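Local coordinates for protein prephenate dehydratase (Arthrobacter aurescens, PDB 3MWB) that probably catalyses the conversion of prephenate to phenylpyruvate, with loss of water and carbon dioxide, in L-phenylalanine biosynthesis, and binds L-phenylalanine at its ACT domain, at residues 231-236 against 247-252. Sequence-based numbering, arbitrary orientation.
Sequences SRIESR and FSIDAD. With PHE (phenylalanine), chain D; PHE (phenylalanine), chain C.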
loop_
_atom_site.group_PDB
_atom_site.type_symbol
_atom_site.label_atom_id
_atom_site.label_comp_id
_atom_site.label_asym_id
_atom_site.label_seq_id
_atom_site.Cartn_x
_atom_site.Cartn_y
_atom_site.Cartn_z
ATOM N N SER A 231 10.094 -6.600 14.767
ATOM C CA SER A 231 10.963 -7.743 15.051
ATOM C C SER A 231 10.175 -9.036 15.285
ATOM O O SER A 231 10.767 -10.121 15.369
ATOM C CB SER A 231 11.856 -7.440 16.251
ATOM O OG SER A 231 11.043 -7.171 17.378
ATOM N N ARG A 232 8.845 -8.923 15.424
ATOM C CA ARG A 232 8.003 -10.095 15.607
ATOM C C ARG A 232 6.582 -9.825 15.173
ATOM O O ARG A 232 6.009 -8.786 15.497
ATOM C CB ARG A 232 8.009 -10.585 17.062
ATOM C CG ARG A 232 7.294 -11.949 17.272
ATOM C CD ARG A 232 7.331 -12.381 18.747
ATOM N NE ARG A 232 6.654 -11.365 19.548
ATOM C CZ ARG A 232 5.356 -11.367 19.831
ATOM N NH1 ARG A 232 4.583 -12.368 19.418
ATOM N NH2 ARG A 232 4.826 -10.365 20.521
ATOM N N ILE A 233 6.034 -10.750 14.385
ATOM C CA ILE A 233 4.576 -10.806 14.190
ATOM C C ILE A 233 4.075 -12.255 14.204
ATOM O O ILE A 233 4.733 -13.148 13.658
ATOM C CB ILE A 233 4.129 -10.114 12.908
ATOM C CG1 ILE A 233 2.615 -10.325 12.698
ATOM C CG2 ILE A 233 4.964 -10.608 11.713
ATOM C CD1 ILE A 233 2.089 -9.686 11.517
ATOM N N GLU A 234 2.936 -12.478 14.866
ATOM C CA GLU A 234 2.270 -13.773 14.892
ATOM C C GLU A 234 0.747 -13.566 14.913
ATOM O O GLU A 234 0.200 -12.844 15.755
ATOM C CB GLU A 234 2.721 -14.627 16.099
ATOM C CG GLU A 234 4.230 -14.580 16.375
ATOM C CD GLU A 234 4.686 -15.444 17.534
ATOM O OE1 GLU A 234 4.493 -16.680 17.475
ATOM O OE2 GLU A 234 5.265 -14.893 18.494
ATOM N N SER A 235 0.066 -14.181 13.955
ATOM C CA SER A 235 -1.379 -14.273 14.007
ATOM C C SER A 235 -1.820 -15.465 14.872
ATOM O O SER A 235 -1.155 -16.503 14.930
ATOM C CB SER A 235 -1.946 -14.375 12.590
ATOM O OG SER A 235 -1.445 -15.539 11.946
ATOM N N ARG A 236 -2.958 -15.296 15.544
ATOM C CA ARG A 236 -3.535 -16.327 16.394
ATOM C C ARG A 236 -5.051 -16.283 16.208
ATOM O O ARG A 236 -5.628 -15.203 16.226
ATOM C CB ARG A 236 -3.196 -16.086 17.874
ATOM C CG ARG A 236 -1.690 -15.969 18.213
ATOM C CD ARG A 236 -0.979 -17.328 18.341
ATOM N NE ARG A 236 -1.575 -18.194 19.361
ATOM C CZ ARG A 236 -2.161 -19.365 19.108
ATOM N NH1 ARG A 236 -2.229 -19.845 17.870
ATOM N NH2 ARG A 236 -2.674 -20.073 20.096
ATOM N N PHE A 247 -3.264 -10.191 16.131
ATOM C CA PHE A 247 -1.858 -10.165 15.768
ATOM C C PHE A 247 -1.026 -9.714 16.966
ATOM O O PHE A 247 -1.289 -8.673 17.571
ATOM C CB PHE A 247 -1.637 -9.260 14.566
ATOM C CG PHE A 247 -2.550 -9.567 13.416
ATOM C CD1 PHE A 247 -2.313 -10.669 12.614
ATOM C CD2 PHE A 247 -3.660 -8.756 13.147
ATOM C CE1 PHE A 247 -3.178 -10.969 11.534
ATOM C CE2 PHE A 247 -4.513 -9.022 12.062
ATOM C CZ PHE A 247 -4.280 -10.149 11.266
ATOM N N SER A 248 -0.053 -10.540 17.321
ATOM C CA SER A 248 0.918 -10.260 18.370
ATOM C C SER A 248 2.174 -9.685 17.705
ATOM O O SER A 248 2.763 -10.300 16.798
ATOM C CB SER A 248 1.243 -11.558 19.106
ATOM O OG SER A 248 1.968 -11.340 20.303
ATOM N N ILE A 249 2.567 -8.490 18.121
ATOM C CA ILE A 249 3.560 -7.729 17.353
ATOM C C ILE A 249 4.585 -7.073 18.281
ATOM O O ILE A 249 4.213 -6.461 19.296
ATOM C CB ILE A 249 2.869 -6.619 16.490
ATOM C CG1 ILE A 249 1.985 -7.225 15.376
ATOM C CG2 ILE A 249 3.902 -5.686 15.851
ATOM C CD1 ILE A 249 1.000 -6.243 14.768
ATOM N N ASP A 250 5.870 -7.206 17.940
ATOM C CA ASP A 250 6.932 -6.412 18.600
ATOM C C ASP A 250 7.465 -5.405 17.600
ATOM O O ASP A 250 7.833 -5.784 16.469
ATOM C CB ASP A 250 8.108 -7.283 19.095
ATOM C CG ASP A 250 7.690 -8.356 20.117
ATOM O OD1 ASP A 250 6.651 -8.196 20.813
ATOM O OD2 ASP A 250 8.425 -9.365 20.240
ATOM N N ALA A 251 7.486 -4.128 18.000
ATOM C CA ALA A 251 8.075 -3.045 17.195
ATOM C C ALA A 251 9.321 -2.498 17.861
ATOM O O ALA A 251 9.438 -2.546 19.107
ATOM C CB ALA A 251 7.053 -1.926 16.992
ATOM N N ASP A 252 10.262 -2.006 17.053
ATOM C CA ASP A 252 11.424 -1.237 17.551
ATOM C C ASP A 252 10.956 0.138 17.976
ATOM O O ASP A 252 10.341 0.867 17.181
ATOM C CB ASP A 252 12.449 -1.010 16.448
ATOM C CG ASP A 252 13.179 -2.273 16.040
ATOM O OD1 ASP A 252 12.997 -3.327 16.705
ATOM O OD2 ASP A 252 13.968 -2.199 15.059
HETATM N N PHE D . -6.950 -12.318 6.071
HETATM C CA PHE D . -6.339 -10.993 6.351
HETATM C C PHE D . -5.229 -10.618 5.370
HETATM O O PHE D . -4.933 -11.347 4.428
HETATM C CB PHE D . -5.864 -10.898 7.814
HETATM C CG PHE D . -4.872 -11.968 8.241
HETATM C CD1 PHE D . -3.524 -11.890 7.870
HETATM C CD2 PHE D . -5.279 -13.019 9.062
HETATM C CE1 PHE D . -2.599 -12.851 8.293
HETATM C CE2 PHE D . -4.345 -13.995 9.505
HETATM C CZ PHE D . -3.019 -13.913 9.102
HETATM O OXT PHE D . -4.589 -9.563 5.485
HETATM N N PHE C . 11.590 -5.552 10.229
HETATM C CA PHE C . 10.860 -5.776 8.923
HETATM C C PHE C . 9.579 -4.960 8.879
HETATM O O PHE C . 8.753 -5.118 7.939
HETATM C CB PHE C . 10.562 -7.282 8.663
HETATM C CG PHE C . 9.895 -8.006 9.825
HETATM C CD1 PHE C . 8.529 -7.812 10.113
HETATM C CD2 PHE C . 10.640 -8.901 10.621
HETATM C CE1 PHE C . 7.915 -8.469 11.179
HETATM C CE2 PHE C . 10.035 -9.580 11.695
HETATM C CZ PHE C . 8.657 -9.361 11.972
HETATM O OXT PHE C . 9.329 -4.170 9.819
HETATM O O HOH W 1 10.942 -9.219 19.346
HETATM O O HOH W 2 11.628 -4.718 18.305
#
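Ser-248 OG lies in the guanidinium plane of Arg-232 and accepts hydrogen bonds from both NH1 (2.9 Å) and NH2 (3.0 Å). Bent at chi3 (60°), the arginine chain also turns its NE edge to Asp-250: NE meets OD2 at 2.8 Å and NH2 meets OD1, both from above the carboxylate, whose plane stands 62° from the guanidinium. Glu-234 OE2 takes NH1 at 2.8 Å, completing a buried salt-bridge network. Along the backbones the strands pair antiparallel, Glu-234 and Ser-248 forming a hydrogen-bonded pair. At a classic beta bulge Ser-231 N binds Asp-250 O at 2.9 Å, Arg-232 N only weakly. On the other face Ile-233 CG1 lies beside Ile-249 CG1, and Ser-235 CB rests 3.7 Å from Phe-247 CD1. Two bound phenylalanines lie on this same face, toward opposite ends: CG of one sits at the edge of the Phe-247 ring, 3.6 Å from its CZ; the other's ring nears Arg-232 N and Ile-233 CG2. Each ligand bridges two subunits, bonded to Leu-230 O and Asn-229 of one, Asp-211 and Leu-216 N of the other. Within the ACT-domain sheet, strand 200-207 adjoins 245-252, helix 215-224 packs on Ile-233 and Phe-247, and Leu-71 of helix 67-73 touches Arg-232, Glu-234 and Ser-248 on the polar face.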